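Local coordinates for protein ribonuclease (Nicotiana glutinosa, PDB 1IYB) that probably cleaves RNA as a ribonuclease of the T2 family and binds guanosine-5'-monophosphate in a guanine-recognising pocket, at residues A[136-148]-A[196-208]. Sequence-based numbering, arbitrary orientation.
Unlike the reference sequence in segment 136-148: His137 (reference Asn).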
ATOM      1  N   ILE A 136       9.966  33.086  -8.335  1.00 11.66           N
ATOM      2  CA  ILE A 136       9.514  32.259  -7.220  1.00 11.06           C
ATOM      3  C   ILE A 136      10.749  31.548  -6.675  1.00 12.31           C
ATOM      4  O   ILE A 136      11.215  30.568  -7.250  1.00 12.34           O
ATOM      5  CB  ILE A 136       8.458  31.231  -7.702  1.00 10.16           C
ATOM      6  CG1 ILE A 136       7.271  31.981  -8.317  1.00 10.47           C
ATOM      7  CG2 ILE A 136       7.998  30.353  -6.544  1.00  9.55           C
ATOM      8  CD1 ILE A 136       6.231  31.093  -8.982  1.00 11.60           C
ATOM      9  N   HIS A 137      11.285  32.060  -5.570  1.00 12.88           N
ATOM     10  CA  HIS A 137      12.493  31.490  -4.986  1.00 14.15           C
ATOM     11  C   HIS A 137      12.294  30.855  -3.618  1.00 12.57           C
ATOM     12  O   HIS A 137      11.379  31.213  -2.873  1.00 13.06           O
ATOM     13  CB  HIS A 137      13.583  32.561  -4.862  1.00 17.17           C
ATOM     14  CG  HIS A 137      13.724  33.427  -6.072  1.00 19.40           C
ATOM     15  ND1 HIS A 137      13.039  34.615  -6.220  1.00 22.42           N
ATOM     16  CD2 HIS A 137      14.459  33.275  -7.198  1.00 22.61           C
ATOM     17  CE1 HIS A 137      13.347  35.157  -7.384  1.00 25.89           C
ATOM     18  NE2 HIS A 137      14.206  34.364  -7.998  1.00 25.08           N
ATOM     19  N   PRO A 138      13.159  29.888  -3.275  1.00 13.72           N
ATOM     20  CA  PRO A 138      13.094  29.192  -1.987  1.00 14.25           C
ATOM     21  C   PRO A 138      13.759  30.058  -0.920  1.00 15.51           C
ATOM     22  O   PRO A 138      14.827  29.725  -0.399  1.00 15.56           O
ATOM     23  CB  PRO A 138      13.861  27.903  -2.262  1.00 14.27           C
ATOM     24  CG  PRO A 138      14.918  28.353  -3.213  1.00 13.17           C
ATOM     25  CD  PRO A 138      14.158  29.263  -4.161  1.00 14.09           C
ATOM     26  N   ASP A 139      13.112  31.179  -0.615  1.00 16.40           N
ATOM     27  CA  ASP A 139      13.616  32.135   0.366  1.00 17.31           C
ATOM     28  C   ASP A 139      12.709  32.271   1.585  1.00 17.82           C
ATOM     29  O   ASP A 139      12.780  33.266   2.308  1.00 18.17           O
ATOM     30  CB  ASP A 139      13.773  33.508  -0.290  1.00 19.08           C
ATOM     31  CG  ASP A 139      12.527  33.941  -1.046  1.00 21.00           C
ATOM     32  OD1 ASP A 139      11.413  33.526  -0.657  1.00 19.77           O
ATOM     33  OD2 ASP A 139      12.660  34.704  -2.026  1.00 24.88           O
ATOM     34  N   GLY A 140      11.858  31.277   1.813  1.00 16.12           N
ATOM     35  CA  GLY A 140      10.957  31.333   2.948  1.00 15.42           C
ATOM     36  C   GLY A 140       9.737  32.200   2.697  1.00 14.87           C
ATOM     37  O   GLY A 140       8.875  32.333   3.563  1.00 14.97           O
ATOM     38  N   GLY A 141       9.660  32.791   1.507  1.00 14.70           N
ATOM     39  CA  GLY A 141       8.527  33.635   1.176  1.00 14.70           C
ATOM     40  C   GLY A 141       7.291  32.829   0.829  1.00 15.76           C
ATOM     41  O   GLY A 141       7.355  31.600   0.700  1.00 15.74           O
ATOM     42  N   PHE A 142       6.157  33.508   0.689  1.00 15.55           N
ATOM     43  CA  PHE A 142       4.911  32.840   0.339  1.00 15.26           C
ATOM     44  C   PHE A 142       4.496  33.173  -1.084  1.00 14.90           C
ATOM     45  O   PHE A 142       4.645  34.307  -1.543  1.00 14.83           O
ATOM     46  CB  PHE A 142       3.800  33.220   1.321  1.00 18.20           C
ATOM     47  CG  PHE A 142       3.951  32.583   2.671  1.00 19.94           C
ATOM     48  CD1 PHE A 142       4.989  32.957   3.520  1.00 20.80           C
ATOM     49  CD2 PHE A 142       3.075  31.584   3.083  1.00 20.54           C
ATOM     50  CE1 PHE A 142       5.152  32.344   4.760  1.00 21.89           C
ATOM     51  CE2 PHE A 142       3.229  30.965   4.320  1.00 20.84           C
ATOM     52  CZ  PHE A 142       4.270  31.345   5.161  1.00 21.69           C
ATOM     53  N   TYR A 143       3.984  32.167  -1.784  1.00 12.60           N
ATOM     54  CA  TYR A 143       3.561  32.326  -3.165  1.00 12.59           C
ATOM     55  C   TYR A 143       2.203  31.680  -3.368  1.00 12.73           C
ATOM     56  O   TYR A 143       1.842  30.745  -2.654  1.00 13.46           O
ATOM     57  CB  TYR A 143       4.586  31.676  -4.102  1.00 12.26           C
ATOM     58  CG  TYR A 143       5.997  32.175  -3.892  1.00 12.55           C
ATOM     59  CD1 TYR A 143       6.811  31.638  -2.892  1.00 12.35           C
ATOM     60  CD2 TYR A 143       6.502  33.221  -4.660  1.00 11.80           C
ATOM     61  CE1 TYR A 143       8.096  32.136  -2.661  1.00 13.07           C
ATOM     62  CE2 TYR A 143       7.781  33.724  -4.438  1.00 11.94           C
ATOM     63  CZ  TYR A 143       8.572  33.181  -3.441  1.00 13.02           C
ATOM     64  OH  TYR A 143       9.832  33.685  -3.222  1.00 13.09           O
ATOM     65  N   SER A 144       1.447  32.174  -4.341  1.00 12.50           N
ATOM     66  CA  SER A 144       0.137  31.607  -4.599  1.00 12.72           C
ATOM     67  C   SER A 144       0.316  30.268  -5.292  1.00 11.79           C
ATOM     68  O   SER A 144       1.250  30.076  -6.072  1.00 11.33           O
ATOM     69  CB  SER A 144      -0.708  32.534  -5.480  1.00 13.74           C
ATOM     70  OG  SER A 144      -0.201  32.606  -6.799  1.00 15.44           O
ATOM     71  N   LEU A 145      -0.584  29.340  -4.993  1.00 11.50           N
ATOM     72  CA  LEU A 145      -0.539  28.017  -5.590  1.00 11.29           C
ATOM     73  C   LEU A 145      -0.612  28.133  -7.113  1.00 11.31           C
ATOM     74  O   LEU A 145       0.128  27.466  -7.841  1.00 10.29           O
ATOM     75  CB  LEU A 145      -1.705  27.183  -5.063  1.00 13.06           C
ATOM     76  CG  LEU A 145      -1.891  25.777  -5.625  1.00 14.01           C
ATOM     77  CD1 LEU A 145      -0.660  24.934  -5.337  1.00 14.93           C
ATOM     78  CD2 LEU A 145      -3.132  25.158  -4.994  1.00 13.68           C
ATOM     79  N   ASN A 146      -1.499  28.997  -7.595  1.00 11.13           N
ATOM     80  CA  ASN A 146      -1.655  29.183  -9.028  1.00 12.50           C
ATOM     81  C   ASN A 146      -0.411  29.743  -9.723  1.00 10.54           C
ATOM     82  O   ASN A 146      -0.137  29.397 -10.874  1.00  9.62           O
ATOM     83  CB  ASN A 146      -2.860  30.083  -9.314  1.00 15.90           C
ATOM     84  CG  ASN A 146      -4.182  29.370  -9.121  1.00 20.78           C
ATOM     85  OD1 ASN A 146      -4.406  28.293  -9.677  1.00 24.79           O
ATOM     86  ND2 ASN A 146      -5.074  29.974  -8.341  1.00 22.87           N
ATOM     87  N   SER A 147       0.346  30.597  -9.038  1.00  8.23           N
ATOM     88  CA  SER A 147       1.552  31.162  -9.640  1.00  8.75           C
ATOM     89  C   SER A 147       2.576  30.055  -9.879  1.00  7.36           C
ATOM     90  O   SER A 147       3.283  30.047 -10.888  1.00  6.90           O
ATOM     91  CB  SER A 147       2.159  32.244  -8.736  1.00  8.69           C
ATOM     92  OG  SER A 147       2.774  31.687  -7.585  1.00 12.18           O
ATOM     93  N   ILE A 148       2.638  29.116  -8.940  1.00  7.62           N
ATOM     94  CA  ILE A 148       3.564  27.997  -9.027  1.00  7.80           C
ATOM     95  C   ILE A 148       3.151  27.063 -10.165  1.00  8.27           C
ATOM     96  O   ILE A 148       3.977  26.663 -10.988  1.00  8.47           O
ATOM     97  CB  ILE A 148       3.601  27.223  -7.681  1.00  8.53           C
ATOM     98  CG1 ILE A 148       4.188  28.122  -6.586  1.00 10.72           C
ATOM     99  CG2 ILE A 148       4.421  25.941  -7.818  1.00  8.38           C
ATOM    100  CD1 ILE A 148       4.051  27.555  -5.182  1.00 13.05           C
ATOM    101  N   ARG A 196      -4.958  14.593  -3.818  1.00 23.86           N
ATOM    102  CA  ARG A 196      -5.262  15.711  -2.929  1.00 24.66           C
ATOM    103  C   ARG A 196      -3.949  16.403  -2.579  1.00 23.03           C
ATOM    104  O   ARG A 196      -3.069  15.793  -1.974  1.00 24.56           O
ATOM    105  CB  ARG A 196      -5.912  15.215  -1.636  1.00 27.28           C
ATOM    106  CG  ARG A 196      -7.310  14.647  -1.782  1.00 31.66           C
ATOM    107  CD  ARG A 196      -7.825  14.201  -0.420  1.00 34.75           C
ATOM    108  NE  ARG A 196      -9.213  13.748  -0.458  1.00 37.46           N
ATOM    109  CZ  ARG A 196      -9.879  13.302   0.603  1.00 38.83           C
ATOM    110  NH1 ARG A 196      -9.283  13.247   1.787  1.00 38.78           N
ATOM    111  NH2 ARG A 196     -11.142  12.915   0.483  1.00 39.75           N
ATOM    112  N   GLY A 197      -3.822  17.672  -2.952  1.00 20.79           N
ATOM    113  CA  GLY A 197      -2.597  18.401  -2.673  1.00 18.57           C
ATOM    114  C   GLY A 197      -2.428  18.868  -1.238  1.00 18.18           C
ATOM    115  O   GLY A 197      -1.305  18.933  -0.738  1.00 15.52           O
ATOM    116  N   LYS A 198      -3.537  19.193  -0.576  1.00 17.47           N
ATOM    117  CA  LYS A 198      -3.508  19.671   0.806  1.00 18.72           C
ATOM    118  C   LYS A 198      -2.799  21.019   0.913  1.00 18.60           C
ATOM    119  O   LYS A 198      -2.145  21.307   1.918  1.00 18.62           O
ATOM    120  CB  LYS A 198      -2.805  18.657   1.718  1.00 21.23           C
ATOM    121  CG  LYS A 198      -3.510  17.317   1.843  1.00 25.27           C
ATOM    122  CD  LYS A 198      -2.775  16.398   2.810  1.00 28.35           C
ATOM    123  CE  LYS A 198      -3.492  15.063   2.965  1.00 31.43           C
ATOM    124  NZ  LYS A 198      -2.774  14.151   3.906  1.00 32.70           N
ATOM    125  N   CYS A 199      -2.934  21.842  -0.121  1.00 18.41           N
ATOM    126  CA  CYS A 199      -2.302  23.157  -0.141  1.00 19.01           C
ATOM    127  C   CYS A 199      -3.282  24.294   0.111  1.00 20.87           C
ATOM    128  O   CYS A 199      -4.463  24.191  -0.203  1.00 21.38           O
ATOM    129  CB  CYS A 199      -1.653  23.422  -1.496  1.00 18.32           C
ATOM    130  SG  CYS A 199      -0.271  22.349  -1.983  1.00 15.74           S
ATOM    131  N   GLY A 200      -2.770  25.387   0.669  1.00 22.45           N
ATOM    132  CA  GLY A 200      -3.602  26.551   0.904  1.00 22.88           C
ATOM    133  C   GLY A 200      -3.493  27.411  -0.342  1.00 23.46           C
ATOM    134  O   GLY A 200      -2.717  27.086  -1.242  1.00 22.86           O
ATOM    135  N   SER A 201      -4.259  28.495  -0.410  1.00 22.81           N
ATOM    136  CA  SER A 201      -4.210  29.381  -1.570  1.00 22.52           C
ATOM    137  C   SER A 201      -2.804  29.957  -1.744  1.00 20.94           C
ATOM    138  O   SER A 201      -2.350  30.185  -2.867  1.00 20.64           O
ATOM    139  CB  SER A 201      -5.227  30.516  -1.410  1.00 23.25           C
ATOM    140  OG  SER A 201      -4.993  31.244  -0.218  1.00 28.15           O
ATOM    141  N   SER A 202      -2.127  30.198  -0.624  1.00 19.95           N
ATOM    142  CA  SER A 202      -0.765  30.719  -0.638  1.00 19.03           C
ATOM    143  C   SER A 202       0.086  29.788   0.219  1.00 17.47           C
ATOM    144  O   SER A 202      -0.321  29.405   1.321  1.00 17.23           O
ATOM    145  CB  SER A 202      -0.717  32.142  -0.071  1.00 20.51           C
ATOM    146  OG  SER A 202      -1.058  32.158   1.303  1.00 25.49           O
ATOM    147  N   ILE A 203       1.260  29.425  -0.286  1.00 14.94           N
ATOM    148  CA  ILE A 203       2.148  28.516   0.430  1.00 14.19           C
ATOM    149  C   ILE A 203       3.597  28.979   0.488  1.00 13.39           C
ATOM    150  O   ILE A 203       4.067  29.710  -0.383  1.00 13.08           O
ATOM    151  CB  ILE A 203       2.116  27.107  -0.201  1.00 15.08           C
ATOM    152  CG1 ILE A 203       2.555  27.182  -1.666  1.00 15.54           C
ATOM    153  CG2 ILE A 203       0.717  26.518  -0.083  1.00 16.76           C
ATOM    154  CD1 ILE A 203       2.564  25.836  -2.387  1.00 16.23           C
ATOM    155  N   GLU A 204       4.303  28.532   1.521  1.00 12.40           N
ATOM    156  CA  GLU A 204       5.703  28.889   1.709  1.00 13.29           C
ATOM    157  C   GLU A 204       6.636  28.013   0.879  1.00 11.91           C
ATOM    158  O   GLU A 204       6.356  26.841   0.641  1.00 11.55           O
ATOM    159  CB  GLU A 204       6.090  28.754   3.187  1.00 14.78           C
ATOM    160  CG  GLU A 204       7.594  28.838   3.426  1.00 19.42           C
ATOM    161  CD  GLU A 204       8.005  28.433   4.829  1.00 22.99           C
ATOM    162  OE1 GLU A 204       7.557  27.366   5.307  1.00 24.74           O
ATOM    163  OE2 GLU A 204       8.792  29.177   5.452  1.00 27.00           O
ATOM    164  N   PHE A 205       7.742  28.602   0.436  1.00 11.43           N
ATOM    165  CA  PHE A 205       8.766  27.896  -0.332  1.00 11.47           C
ATOM    166  C   PHE A 205       9.997  28.109   0.552  1.00 11.68           C
ATOM    167  O   PHE A 205      10.783  29.031   0.333  1.00 12.64           O
ATOM    168  CB  PHE A 205       8.943  28.557  -1.708  1.00 11.42           C
ATOM    169  CG  PHE A 205       9.772  27.750  -2.688  1.00  9.74           C
ATOM    170  CD1 PHE A 205      10.174  26.448  -2.398  1.00  9.28           C
ATOM    171  CD2 PHE A 205      10.134  28.300  -3.915  1.00 10.13           C
ATOM    172  CE1 PHE A 205      10.924  25.707  -3.320  1.00  9.56           C
ATOM    173  CE2 PHE A 205      10.881  27.572  -4.844  1.00 10.52           C
ATOM    174  CZ  PHE A 205      11.277  26.271  -4.543  1.00 10.57           C
ATOM    175  N   PRO A 206      10.168  27.251   1.572  1.00 11.65           N
ATOM    176  CA  PRO A 206      11.285  27.329   2.521  1.00 11.89           C
ATOM    177  C   PRO A 206      12.686  27.184   1.956  1.00 12.65           C
ATOM    178  O   PRO A 206      12.919  26.453   0.998  1.00 13.47           O
ATOM    179  CB  PRO A 206      10.956  26.228   3.527  1.00 13.06           C
ATOM    180  CG  PRO A 206      10.313  25.196   2.675  1.00 12.69           C
ATOM    181  CD  PRO A 206       9.381  26.025   1.804  1.00 12.81           C
ATOM    182  N   THR A 207      13.624  27.896   2.566  1.00 13.94           N
ATOM    183  CA  THR A 207      15.013  27.832   2.148  1.00 15.39           C
ATOM    184  C   THR A 207      15.540  26.470   2.586  1.00 15.84           C
ATOM    185  O   THR A 207      14.965  25.833   3.466  1.00 18.82           O
ATOM    186  CB  THR A 207      15.862  28.901   2.857  1.00 17.16           C
ATOM    187  OG1 THR A 207      15.906  28.610   4.260  1.00 21.08           O
ATOM    188  CG2 THR A 207      15.261  30.281   2.661  1.00 16.44           C
ATOM    189  N   PHE A 208      16.620  26.018   1.963  1.00 15.75           N
ATOM    190  CA  PHE A 208      17.225  24.752   2.350  1.00 17.09           C
ATOM    191  C   PHE A 208      18.704  24.997   2.599  1.00 18.76           C
ATOM    192  O   PHE A 208      19.377  25.461   1.655  1.00 13.00           O
ATOM    193  CB  PHE A 208      17.053  23.688   1.262  1.00 14.11           C
ATOM    194  CG  PHE A 208      17.686  22.367   1.613  1.00 11.80           C
ATOM    195  CD1 PHE A 208      17.298  21.678   2.758  1.00 11.08           C
ATOM    196  CD2 PHE A 208      18.689  21.827   0.815  1.00 11.87           C
ATOM    197  CE1 PHE A 208      17.903  20.468   3.106  1.00 12.16           C
ATOM    198  CE2 PHE A 208      19.302  20.619   1.154  1.00 10.12           C
ATOM    199  CZ  PHE A 208      18.908  19.940   2.299  1.00 11.15           C
ATOM    200  OXT PHE A 208      19.166  24.737   3.732  1.00 21.18           O
TER
HETATM  201  O   HOH W   1      17.028  27.890  -0.461  1.00 23.42           O
HETATM  202  O   HOH W   2      10.047  31.513   5.972  1.00 27.58           O
HETATM  203  O   HOH W   3      -3.539  30.287  -5.451  1.00 18.22           O
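Ser201 O is gripped by two donors: Leu145 N bonds to it at 2.9 Å, and a water held by Asn146 N also donates. Along the ribbon, Tyr143 and Ile203 form an antiparallel hydrogen-bonded pair. Each backbone N of that pair reaches the other residue's O at 2.8 Å, and both bonds are nearly straight. Phe205 N bonds to Gly141 O, and Gly140 N closes the ladder on Phe205 O.

Phe205 contributes the largest single share of the packing. Its CG stands anti to the backbone N (chi1 -168°), which lays the ring beside Pro138. Pro138 CB sits over the centre of one ring face, 3.7 Å from the centroid, in a CH-pi contact. Ile136 CG2 meets Phe205 CD2 at 4.0 Å, and Ile136 O lies in the ring plane at the edge. Trp17 packs edge-to-face, and Leu174 touches the side chain. A serine here would remove the ring and would probably leave Pro138 CB without its CH-pi partner and open a gap beside Ile136 and Leu174.

The Tyr143 ring is covered on one face by Ile136 CG2. Its CE1 touches Phe205 CB at 3.8 Å, and its OH accepts from His137 N. On the other face of the ribbon, Glu204 CB lies over the Phe142 ring, displaced toward CZ at 3.7 Å. A water joins Glu204 OE2 to Gly140 O. Beside Tyr143, Ile148 CD1 packs on Ile203 CD1 at 3.6 Å, next to Ile162. Asp139 OD1 accepts from Gly141 N, making an Asx turn. Ser144 OG N-caps the following helix by accepting from Ser147 N.

The C-terminal segment pairs with strand 142-144 as a two-stranded antiparallel ribbon, tied through the Glu204 backbone to strand 172-182 of the main antiparallel sheet of this RNase T2 fold.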